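Long-range contacts in purine nucleoside phosphorylase (Anopheles gambiae, PDB 2P4S), which cleaves the N-glycosidic bond of inosine, guanosine and their 2'-deoxy forms with phosphate, releasing the free purine base and a pentose 1-phosphate in purine salvage: residues P139-S144 with G168-Y173; V143-G148 with E174-A179. All blocks are in the same frame, centred on the assembly; numbering follows the deposited sequence.

Contact 1 (P139-S144 with G168-Y173); sequences PHFPVS and GRFHHY. With DIH (7-[[(3R,4R)-3-(hydroxymethyl)-4-oxidanyl-pyrrolidin-1-ium-1-yl]methyl]-3,5-dihydropyrrolo[3,2-d]pyrimidin-4-one), chain F; PO4 (phosphate ion), chain D.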
# COMPACT_ATOMS: atom_id res chain seq x y z
N PRO A 139 -22.28 -18.57 -13.81
CA PRO A 139 -20.94 -18.95 -14.26
C PRO A 139 -19.87 -17.95 -13.85
O PRO A 139 -20.04 -16.74 -14.06
CB PRO A 139 -21.07 -19.03 -15.79
CG PRO A 139 -22.47 -18.68 -16.12
CD PRO A 139 -23.27 -18.70 -14.88
N HIS A 140 -18.79 -18.47 -13.25
CA HIS A 140 -17.58 -17.69 -12.88
C HIS A 140 -17.78 -16.69 -11.75
O HIS A 140 -16.94 -15.84 -11.54
CB HIS A 140 -17.00 -16.93 -14.09
CG HIS A 140 -16.73 -17.81 -15.26
ND1 HIS A 140 -15.77 -18.80 -15.24
CD2 HIS A 140 -17.33 -17.88 -16.48
CE1 HIS A 140 -15.77 -19.43 -16.40
NE2 HIS A 140 -16.70 -18.89 -17.17
N PHE A 141 -18.90 -16.78 -11.05
CA PHE A 141 -19.19 -15.79 -10.03
C PHE A 141 -18.57 -16.16 -8.66
O PHE A 141 -18.65 -17.32 -8.22
CB PHE A 141 -20.69 -15.61 -9.89
CG PHE A 141 -21.13 -14.19 -10.11
CD1 PHE A 141 -20.94 -13.59 -11.33
CD2 PHE A 141 -21.75 -13.48 -9.10
CE1 PHE A 141 -21.37 -12.27 -11.56
CE2 PHE A 141 -22.17 -12.13 -9.32
CZ PHE A 141 -21.98 -11.55 -10.56
N PRO A 142 -17.97 -15.15 -7.99
CA PRO A 142 -17.57 -15.34 -6.60
C PRO A 142 -18.81 -15.49 -5.74
O PRO A 142 -19.93 -15.21 -6.17
CB PRO A 142 -16.85 -14.02 -6.25
CG PRO A 142 -16.58 -13.32 -7.52
CD PRO A 142 -17.64 -13.80 -8.49
N VAL A 143 -18.61 -15.96 -4.53
CA VAL A 143 -19.70 -16.05 -3.58
C VAL A 143 -19.43 -15.11 -2.40
O VAL A 143 -18.27 -14.85 -2.04
CB VAL A 143 -19.93 -17.51 -3.11
CG1 VAL A 143 -20.31 -18.45 -4.36
CG2 VAL A 143 -18.73 -18.05 -2.35
N SER A 144 -20.50 -14.62 -1.79
CA SER A 144 -20.41 -13.77 -0.57
C SER A 144 -20.23 -14.62 0.68
O SER A 144 -21.06 -15.45 0.96
CB SER A 144 -21.68 -12.92 -0.45
OG SER A 144 -21.73 -12.00 -1.52
N GLY A 168 -25.72 -8.26 -1.49
CA GLY A 168 -24.45 -8.77 -0.98
C GLY A 168 -23.33 -8.53 -1.96
O GLY A 168 -23.55 -8.56 -3.18
N ARG A 169 -22.12 -8.30 -1.46
CA ARG A 169 -20.97 -8.07 -2.33
C ARG A 169 -19.74 -8.89 -1.89
O ARG A 169 -19.85 -9.74 -0.99
CB ARG A 169 -20.63 -6.56 -2.42
CG ARG A 169 -20.15 -5.93 -1.10
CD ARG A 169 -19.00 -4.91 -1.26
NE ARG A 169 -19.34 -3.70 -2.01
CZ ARG A 169 -20.18 -2.76 -1.58
NH1 ARG A 169 -20.76 -2.87 -0.37
NH2 ARG A 169 -20.43 -1.70 -2.35
N PHE A 170 -18.61 -8.63 -2.55
CA PHE A 170 -17.31 -9.32 -2.40
C PHE A 170 -16.26 -8.33 -1.91
O PHE A 170 -16.18 -7.19 -2.41
CB PHE A 170 -16.82 -9.89 -3.77
CG PHE A 170 -17.91 -10.61 -4.52
CD1 PHE A 170 -18.68 -11.60 -3.88
CD2 PHE A 170 -18.23 -10.25 -5.83
CE1 PHE A 170 -19.71 -12.24 -4.57
CE2 PHE A 170 -19.28 -10.92 -6.51
CZ PHE A 170 -20.01 -11.90 -5.88
N HIS A 171 -15.44 -8.77 -0.96
CA HIS A 171 -14.47 -7.89 -0.32
C HIS A 171 -13.10 -8.49 -0.45
O HIS A 171 -12.96 -9.72 -0.46
CB HIS A 171 -14.78 -7.73 1.16
CG HIS A 171 -16.23 -7.50 1.47
ND1 HIS A 171 -16.74 -6.24 1.75
CD2 HIS A 171 -17.27 -8.36 1.62
CE1 HIS A 171 -18.03 -6.34 2.02
NE2 HIS A 171 -18.37 -7.62 1.96
N HIS A 172 -12.12 -7.61 -0.52
CA HIS A 172 -10.72 -7.98 -0.66
C HIS A 172 -10.19 -8.85 0.49
O HIS A 172 -9.40 -9.76 0.25
CB HIS A 172 -9.89 -6.70 -0.83
CG HIS A 172 -8.51 -6.92 -1.35
ND1 HIS A 172 -8.23 -7.70 -2.47
CD2 HIS A 172 -7.32 -6.43 -0.94
CE1 HIS A 172 -6.93 -7.68 -2.71
NE2 HIS A 172 -6.36 -6.90 -1.81
N TYR A 173 -10.63 -8.56 1.72
CA TYR A 173 -10.28 -9.38 2.91
C TYR A 173 -10.80 -10.84 2.86
O TYR A 173 -10.38 -11.70 3.67
CB TYR A 173 -10.72 -8.69 4.22
CG TYR A 173 -12.21 -8.49 4.35
CD1 TYR A 173 -13.08 -9.60 4.57
CD2 TYR A 173 -12.78 -7.21 4.31
CE1 TYR A 173 -14.48 -9.42 4.69
CE2 TYR A 173 -14.16 -7.04 4.42
CZ TYR A 173 -15.00 -8.15 4.62
OH TYR A 173 -16.39 -7.97 4.72
O5' DIH F . -18.52 -5.16 9.94
C5' DIH F . -17.42 -5.34 9.04
C4' DIH F . -17.95 -5.06 7.65
C6' DIH F . -18.64 -3.69 7.57
C3' DIH F . -16.81 -5.05 6.65
O3' DIH F . -17.30 -5.57 5.41
C2' DIH F . -16.52 -3.57 6.46
N1' DIH F . -17.89 -2.97 6.50
C10 DIH F . -17.81 -1.50 6.55
C9 DIH F . -17.48 -0.84 7.88
C8 DIH F . -18.43 -0.46 8.86
N7 DIH F . -17.77 0.13 9.89
C5 DIH F . -16.44 0.15 9.63
C6 DIH F . -15.25 0.69 10.33
O6 DIH F . -15.33 1.28 11.49
N1 DIH F . -14.07 0.53 9.69
C2 DIH F . -13.94 -0.10 8.48
N3 DIH F . -15.00 -0.57 7.81
C4 DIH F . -16.24 -0.45 8.37
P PO4 D . -19.59 -3.18 3.10
O1 PO4 D . -20.84 -2.41 3.40
O2 PO4 D . -19.91 -4.21 2.03
O3 PO4 D . -18.49 -2.33 2.59
O4 PO4 D . -19.14 -3.82 4.38
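Pro-142 sits over one face of the Phe-170 ring, its CB 3.6 Å from the ring centroid and only 6° off the normal, a CH-pi contact. Round the ring's edge, near its plane, come CD2 of Phe-141 and the backbone N of Ser-144. CD2 of Phe-141 lies 4.0 Å from CZ of Phe-170, the two rings meeting obliquely with planes at 76°. Both rings also meet that of Tyr-135, while helix 178-191 touches Pro-142 through Met-183 and Phe-170 through Pro-184.

With its OG anti to the carbonyl carbon (chi1 -66°), Ser-144 donates to O of Arg-169 over 3.0 Å, from above the carbonyl plane and not along a lone pair.

The side chain of Arg-169 leaves in another direction. Its NH1 donates to O2 of the phosphate ion at 2.9 Å, though the place of that oxygen is less sure, and its NE forms a salt bridge with Glu-309. Tyr-173 OH donates to O3' of the bound inhibitor DIH over 2.7 Å. The loop carrying the phosphate-binding residues Arg-169, Phe-170 and His-171 is thus held from the 139-144 side by a proline, one aromatic ring and a hydroxyl, while it presents polar groups to phosphate and inhibitor.

Contact 2 (V143-G148 with E174-A179); sequences VSTVAG and EGYPLA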
# COMPACT_ATOMS: atom_id res chain seq x y z
N VAL A 143 -18.61 -15.96 -4.53
CA VAL A 143 -19.70 -16.05 -3.58
C VAL A 143 -19.43 -15.11 -2.40
O VAL A 143 -18.27 -14.85 -2.04
CB VAL A 143 -19.93 -17.51 -3.11
CG1 VAL A 143 -20.31 -18.45 -4.36
CG2 VAL A 143 -18.73 -18.05 -2.35
N SER A 144 -20.50 -14.62 -1.79
CA SER A 144 -20.41 -13.77 -0.57
C SER A 144 -20.23 -14.62 0.68
O SER A 144 -21.06 -15.45 0.96
CB SER A 144 -21.68 -12.92 -0.45
OG SER A 144 -21.73 -12.00 -1.52
N THR A 145 -19.15 -14.44 1.43
CA THR A 145 -18.91 -15.28 2.63
C THR A 145 -19.22 -14.50 3.93
O THR A 145 -19.15 -15.05 5.03
CB THR A 145 -17.48 -15.89 2.68
OG1 THR A 145 -16.51 -14.86 2.88
CG2 THR A 145 -17.11 -16.67 1.35
N VAL A 146 -19.58 -13.23 3.79
CA VAL A 146 -19.79 -12.31 4.92
C VAL A 146 -21.22 -12.38 5.47
O VAL A 146 -22.18 -12.28 4.72
CB VAL A 146 -19.27 -10.85 4.58
CG1 VAL A 146 -19.47 -9.88 5.73
CG2 VAL A 146 -17.79 -10.95 4.28
N ALA A 147 -21.37 -12.55 6.79
CA ALA A 147 -22.72 -12.55 7.38
C ALA A 147 -23.53 -11.34 6.89
O ALA A 147 -23.01 -10.23 6.86
CB ALA A 147 -22.65 -12.57 8.93
N GLY A 148 -24.80 -11.54 6.53
CA GLY A 148 -25.63 -10.41 6.08
C GLY A 148 -25.47 -10.07 4.61
O GLY A 148 -26.21 -9.23 4.09
N GLU A 174 -11.72 -11.12 1.92
CA GLU A 174 -12.16 -12.50 1.67
C GLU A 174 -11.10 -13.25 0.87
O GLU A 174 -11.17 -14.43 0.73
CB GLU A 174 -13.53 -12.56 0.98
CG GLU A 174 -14.70 -12.03 1.84
CD GLU A 174 -16.07 -11.95 1.08
OE1 GLU A 174 -16.77 -12.98 0.98
OE2 GLU A 174 -16.46 -10.87 0.58
N GLY A 175 -10.10 -12.56 0.35
CA GLY A 175 -9.14 -13.23 -0.49
C GLY A 175 -9.35 -13.00 -1.98
O GLY A 175 -8.57 -13.48 -2.76
N TYR A 176 -10.38 -12.22 -2.35
CA TYR A 176 -10.62 -11.84 -3.76
C TYR A 176 -9.78 -10.65 -4.19
O TYR A 176 -9.81 -9.61 -3.53
CB TYR A 176 -12.09 -11.52 -4.03
CG TYR A 176 -13.07 -12.60 -3.61
CD1 TYR A 176 -12.87 -13.96 -3.97
CD2 TYR A 176 -14.19 -12.28 -2.83
CE1 TYR A 176 -13.80 -14.95 -3.57
CE2 TYR A 176 -15.11 -13.23 -2.44
CZ TYR A 176 -14.91 -14.57 -2.82
OH TYR A 176 -15.84 -15.51 -2.41
N PRO A 177 -9.02 -10.80 -5.30
CA PRO A 177 -8.33 -9.64 -5.91
C PRO A 177 -9.35 -8.53 -6.23
O PRO A 177 -10.52 -8.83 -6.41
CB PRO A 177 -7.73 -10.21 -7.22
CG PRO A 177 -7.68 -11.78 -6.99
CD PRO A 177 -8.78 -12.08 -6.00
N LEU A 178 -8.93 -7.27 -6.27
CA LEU A 178 -9.88 -6.17 -6.56
C LEU A 178 -10.66 -6.32 -7.89
O LEU A 178 -11.87 -6.06 -7.94
CB LEU A 178 -9.19 -4.77 -6.43
CG LEU A 178 -8.58 -4.50 -5.04
CD1 LEU A 178 -7.98 -3.10 -5.01
CD2 LEU A 178 -9.65 -4.65 -3.96
N ALA A 179 -9.98 -6.80 -8.95
CA ALA A 179 -10.64 -7.04 -10.27
C ALA A 179 -11.77 -8.06 -10.18
O ALA A 179 -12.78 -7.95 -10.86
CB ALA A 179 -9.61 -7.44 -11.39
O HOH W 1 -13.42 -15.90 2.55
O HOH W 2 -19.29 -11.34 1.32
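Glu-174 and Thr-145 join two loops of the phosphorylase fold: the one linking strands 130-134 and 152-158, and the turn leading into helix 178-191, where Pro-177 takes the N-cap position. The glutamate's CG is anti to its carbonyl carbon (chi1 -66°), and the extended chain beyond it carries the carboxylate across to Thr-145, the two side chains lying alongside each other and pointing opposite ways. OE1 accepts twice from this one residue. The backbone N of Thr-145, at 2.8 Å, meets OE1 of Glu-174 nearly along the C-O axis. The hydroxyl OG1 of Thr-145 donates to the same OE1 over 2.7 Å, on its anti side and 24° out of the carboxylate plane, from the same face as the amide. With OG1 between its backbone N and carbonyl carbon (chi1 68°), the hydroxyl of Thr-145 lies near its own N-H, and both reach the same oxygen.

CG2 of Val-146 packs 3.8 Å from CD of Glu-174. The other oxygen, OE2, takes the backbone N-H of His-171, a phosphate-binding residue, so the carboxylate is gripped at both ends and its rotation is restricted. A water also bridges OG1 of Thr-145 and O of Glu-174, donating to each.

Farther along, Tyr-176 brings its hydroxyl past CG2 of Val-143, and its OH donates to Val-143 O at a short 2.5 Å, in the carbonyl plane and on a lone pair.

Both contacts start from the loop between strands 130-134 and 152-158, share Val-143 and Ser-144, and hold successive parts of the chain that runs from strand 161-167 to helix 178-191. Neither is wholly core or surface. Contact 1 is the more buried, and an aromatic and proline cluster dominates it; contact 2, which includes solvent-exposed Thr-145, relies on a carboxylate, hydroxyls and water. They adjoin where Tyr-173 OH packs 3.3 Å from Val-146 CG2, and where Phe-170 CB lies 3.7 Å from Tyr-176 CD2. The two also meet the trimer interface: Phe-244 of a neighbouring subunit touches both Tyr-173 and Val-146 close to the inhibitor.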